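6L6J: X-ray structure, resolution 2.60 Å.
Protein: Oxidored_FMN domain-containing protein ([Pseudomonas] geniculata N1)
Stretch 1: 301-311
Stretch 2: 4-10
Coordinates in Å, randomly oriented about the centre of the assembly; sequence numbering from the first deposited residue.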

# COMPACT_ATOMS: atom_id res chain seq x y z
N SER A 301 -2.69 14.48 7.97
CA SER A 301 -3.08 15.69 8.74
C SER A 301 -2.15 16.85 8.39
O SER A 301 -0.95 16.79 8.67
CB SER A 301 -3.08 15.45 10.23
OG SER A 301 -3.38 16.66 10.96
N PRO A 302 -2.69 17.94 7.80
CA PRO A 302 -1.88 19.13 7.52
C PRO A 302 -1.25 19.75 8.78
O PRO A 302 -0.16 20.29 8.66
CB PRO A 302 -2.88 20.12 6.89
CG PRO A 302 -4.04 19.25 6.41
CD PRO A 302 -4.09 18.08 7.37
N ASP A 303 -1.93 19.64 9.93
CA ASP A 303 -1.46 20.19 11.24
C ASP A 303 -0.32 19.33 11.80
O ASP A 303 0.62 19.90 12.41
CB ASP A 303 -2.64 20.32 12.19
CG ASP A 303 -3.70 21.28 11.66
OD1 ASP A 303 -3.31 22.27 11.02
OD2 ASP A 303 -4.89 21.02 11.87
N ALA A 304 -0.36 18.02 11.57
CA ALA A 304 0.75 17.10 11.91
C ALA A 304 1.98 17.54 11.11
O ALA A 304 3.11 17.57 11.72
CB ALA A 304 0.36 15.67 11.59
N MET A 305 1.77 17.85 9.81
CA MET A 305 2.84 18.22 8.85
C MET A 305 3.44 19.56 9.30
O MET A 305 4.66 19.67 9.39
CB MET A 305 2.30 18.32 7.41
CG MET A 305 1.90 16.97 6.82
SD MET A 305 0.97 16.91 5.24
CE MET A 305 0.71 18.64 4.92
N VAL A 306 2.59 20.53 9.63
CA VAL A 306 3.08 21.85 10.09
C VAL A 306 3.96 21.63 11.31
O VAL A 306 5.09 22.14 11.32
CB VAL A 306 1.92 22.83 10.36
CG1 VAL A 306 2.33 23.99 11.26
CG2 VAL A 306 1.37 23.36 9.03
N SER A 307 3.47 20.82 12.26
CA SER A 307 4.08 20.52 13.58
C SER A 307 5.43 19.83 13.39
O SER A 307 6.39 20.20 14.08
CB SER A 307 3.15 19.68 14.40
OG SER A 307 3.54 19.65 15.75
N GLN A 308 5.52 18.90 12.45
CA GLN A 308 6.77 18.17 12.17
C GLN A 308 7.87 19.19 11.89
O GLN A 308 9.01 18.96 12.35
CB GLN A 308 6.56 17.18 11.02
CG GLN A 308 5.79 15.92 11.40
CD GLN A 308 6.61 14.99 12.25
OE1 GLN A 308 7.77 14.73 11.96
NE2 GLN A 308 6.04 14.51 13.32
N ILE A 309 7.53 20.28 11.18
CA ILE A 309 8.48 21.35 10.73
C ILE A 309 8.81 22.31 11.89
O ILE A 309 10.01 22.52 12.18
CB ILE A 309 7.92 22.15 9.52
CG1 ILE A 309 7.36 21.26 8.40
CG2 ILE A 309 8.99 23.12 9.01
CD1 ILE A 309 8.37 20.34 7.73
N ARG A 310 7.78 22.87 12.51
CA ARG A 310 7.88 23.85 13.62
C ARG A 310 8.73 23.27 14.75
O ARG A 310 9.58 24.00 15.26
CB ARG A 310 6.49 24.22 14.18
CG ARG A 310 5.55 24.90 13.20
CD ARG A 310 5.70 26.41 13.11
NE ARG A 310 4.60 27.00 12.35
CZ ARG A 310 4.66 28.13 11.64
NH1 ARG A 310 5.78 28.84 11.56
NH2 ARG A 310 3.58 28.53 10.98
N ARG A 311 8.53 22.00 15.11
CA ARG A 311 9.22 21.33 16.27
C ARG A 311 10.57 20.74 15.81
O ARG A 311 11.25 20.11 16.64
CB ARG A 311 8.32 20.27 16.89
CG ARG A 311 6.99 20.82 17.40
CD ARG A 311 5.92 19.76 17.64
NE ARG A 311 6.55 18.46 17.89
CZ ARG A 311 6.43 17.36 17.15
NH1 ARG A 311 5.65 17.31 16.09
NH2 ARG A 311 7.10 16.29 17.51
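Stretch 2 (4-10) PRYDILF

A single methyl group, Val306 CG2, meets four residues of stretch 2, Arg5, Tyr6, Ile8 and Leu9, passing over Asp7: it lies 3.5 Å from Arg5 O, 3.7 Å from Tyr6 CD1, 4.1 Å from Ile8 CG2 and 4.0 Å from Leu9 CG. That one carbon therefore touches a backbone carbonyl, the edge of an aromatic ring and two aliphatic side chains, although at least 293 residues of sequence separate any touching pair.

The backbone hydrogen bonds define the two conformations. Residues 302-310 form a helix, with successive bonds such as Val306 N to Pro302 O at 2.9 Å and Arg310 N to Val306 O at 3.0 Å. Ser301 caps its start through a weak bond from Ala304 N to Ser301 OG, 3.4 Å. Stretch 2 is a 3-10 segment over residues 4-9, and its tighter i to i+3 pattern appears in Asp7 N to Pro4 O at 3.1 Å and Leu9 N to Tyr6 O at 2.9 Å. The backbones approach most closely at Val306 CA and Leu9 CA, 6.7 Å apart, so side chains fill the space between them. No simple parallel or antiparallel register runs through the contacts: Arg5 CD comes within 4.1 Å of Asp303 OD1, and Arg5 O within 4.1 Å of Arg310 NH2, so one residue of the 3-10 segment meets both an early and a late residue of the helix. Together the two stretches bury 474 Å², with Ile8 and Leu9 the most extensively covered residues.

Contacts fall along the helix in steps of three and four residues, as expected for one helical side: Pro302, Asp303, Val306, Ile309 and Arg310, with Met305 also taking part. Near the start, Pro302 CB rests 3.5 Å from Tyr6 CE1. The Tyr6 CA-to-CB bond points sideways, yet its ring reaches the helix, and Tyr6 OH donates a hydrogen bond to Asp303 OD1 at 3.0 Å, the only hydrogen bond between the stretches. The same hydroxyl accepts from Arg5 NH1, also at 3.0 Å with an N-H...acceptor angle of 139°, so Tyr6 OH links Arg5 to Asp303.

Leu9 also starts sideways, but its end comes nearer the helix: Leu9 CD1 packs 3.3 Å from Met305 CE, and Leu9 CD2 lies 4.4 Å from Ile309 CG1. Ile8 points toward the helix. Its CD1 sits 3.8 Å from Ile309 CG2 and 3.7 Å from Arg310 NH1, covering one face of the Arg310 guanidinium. Arg310 NH2 is too distant from Arg5 O for a hydrogen bond. The contact is thus chiefly apolar packing, supplemented by the Tyr6-Asp303 bond near the helix start.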

# COMPACT_ATOMS: atom_id res chain seq x y z
N PRO A 4 -3.46 30.66 6.38
CA PRO A 4 -2.04 30.99 6.47
C PRO A 4 -1.23 30.15 7.46
O PRO A 4 -0.02 30.26 7.43
CB PRO A 4 -2.00 32.47 6.93
CG PRO A 4 -3.40 32.97 6.72
CD PRO A 4 -4.30 31.76 6.89
N ARG A 5 -1.89 29.32 8.28
CA ARG A 5 -1.20 28.33 9.17
C ARG A 5 -0.38 27.35 8.31
O ARG A 5 0.61 26.80 8.81
CB ARG A 5 -2.19 27.64 10.14
CG ARG A 5 -3.15 26.63 9.52
CD ARG A 5 -4.28 26.20 10.46
NE ARG A 5 -5.51 26.98 10.30
CZ ARG A 5 -6.73 26.48 10.05
NH1 ARG A 5 -6.94 25.18 9.92
NH2 ARG A 5 -7.77 27.29 9.93
N TYR A 6 -0.74 27.18 7.03
CA TYR A 6 -0.06 26.24 6.11
C TYR A 6 0.96 26.96 5.22
O TYR A 6 1.64 26.24 4.45
CB TYR A 6 -1.09 25.44 5.31
CG TYR A 6 -2.12 24.81 6.20
CD1 TYR A 6 -1.75 23.94 7.21
CD2 TYR A 6 -3.46 25.12 6.07
CE1 TYR A 6 -2.70 23.40 8.06
CE2 TYR A 6 -4.42 24.57 6.90
CZ TYR A 6 -4.04 23.72 7.92
OH TYR A 6 -4.99 23.18 8.75
N ASP A 7 1.09 28.29 5.33
CA ASP A 7 2.06 29.07 4.52
C ASP A 7 3.42 28.35 4.52
O ASP A 7 4.05 28.26 3.44
CB ASP A 7 2.21 30.51 5.02
CG ASP A 7 1.09 31.48 4.65
OD1 ASP A 7 0.15 31.08 3.95
OD2 ASP A 7 1.14 32.65 5.10
N ILE A 8 3.85 27.87 5.70
CA ILE A 8 5.19 27.24 5.95
C ILE A 8 5.40 25.98 5.08
O ILE A 8 6.56 25.69 4.67
CB ILE A 8 5.37 26.91 7.45
CG1 ILE A 8 6.70 26.22 7.73
CG2 ILE A 8 4.20 26.08 7.98
CD1 ILE A 8 7.29 26.55 9.08
N LEU A 9 4.32 25.25 4.78
CA LEU A 9 4.39 24.03 3.94
C LEU A 9 4.76 24.37 2.48
O LEU A 9 5.22 23.42 1.80
CB LEU A 9 3.03 23.33 3.97
CG LEU A 9 2.62 22.73 5.29
CD1 LEU A 9 1.43 21.83 5.08
CD2 LEU A 9 3.77 21.97 5.94
N PHE A 10 4.57 25.62 2.05
CA PHE A 10 4.76 26.10 0.66
C PHE A 10 6.02 26.96 0.49
O PHE A 10 6.26 27.45 -0.61
CB PHE A 10 3.53 26.88 0.20
CG PHE A 10 2.33 25.98 0.07
CD1 PHE A 10 2.13 25.23 -1.10
CD2 PHE A 10 1.44 25.82 1.12
CE1 PHE A 10 1.03 24.38 -1.21
CE2 PHE A 10 0.34 24.98 1.00
CZ PHE A 10 0.14 24.26 -0.16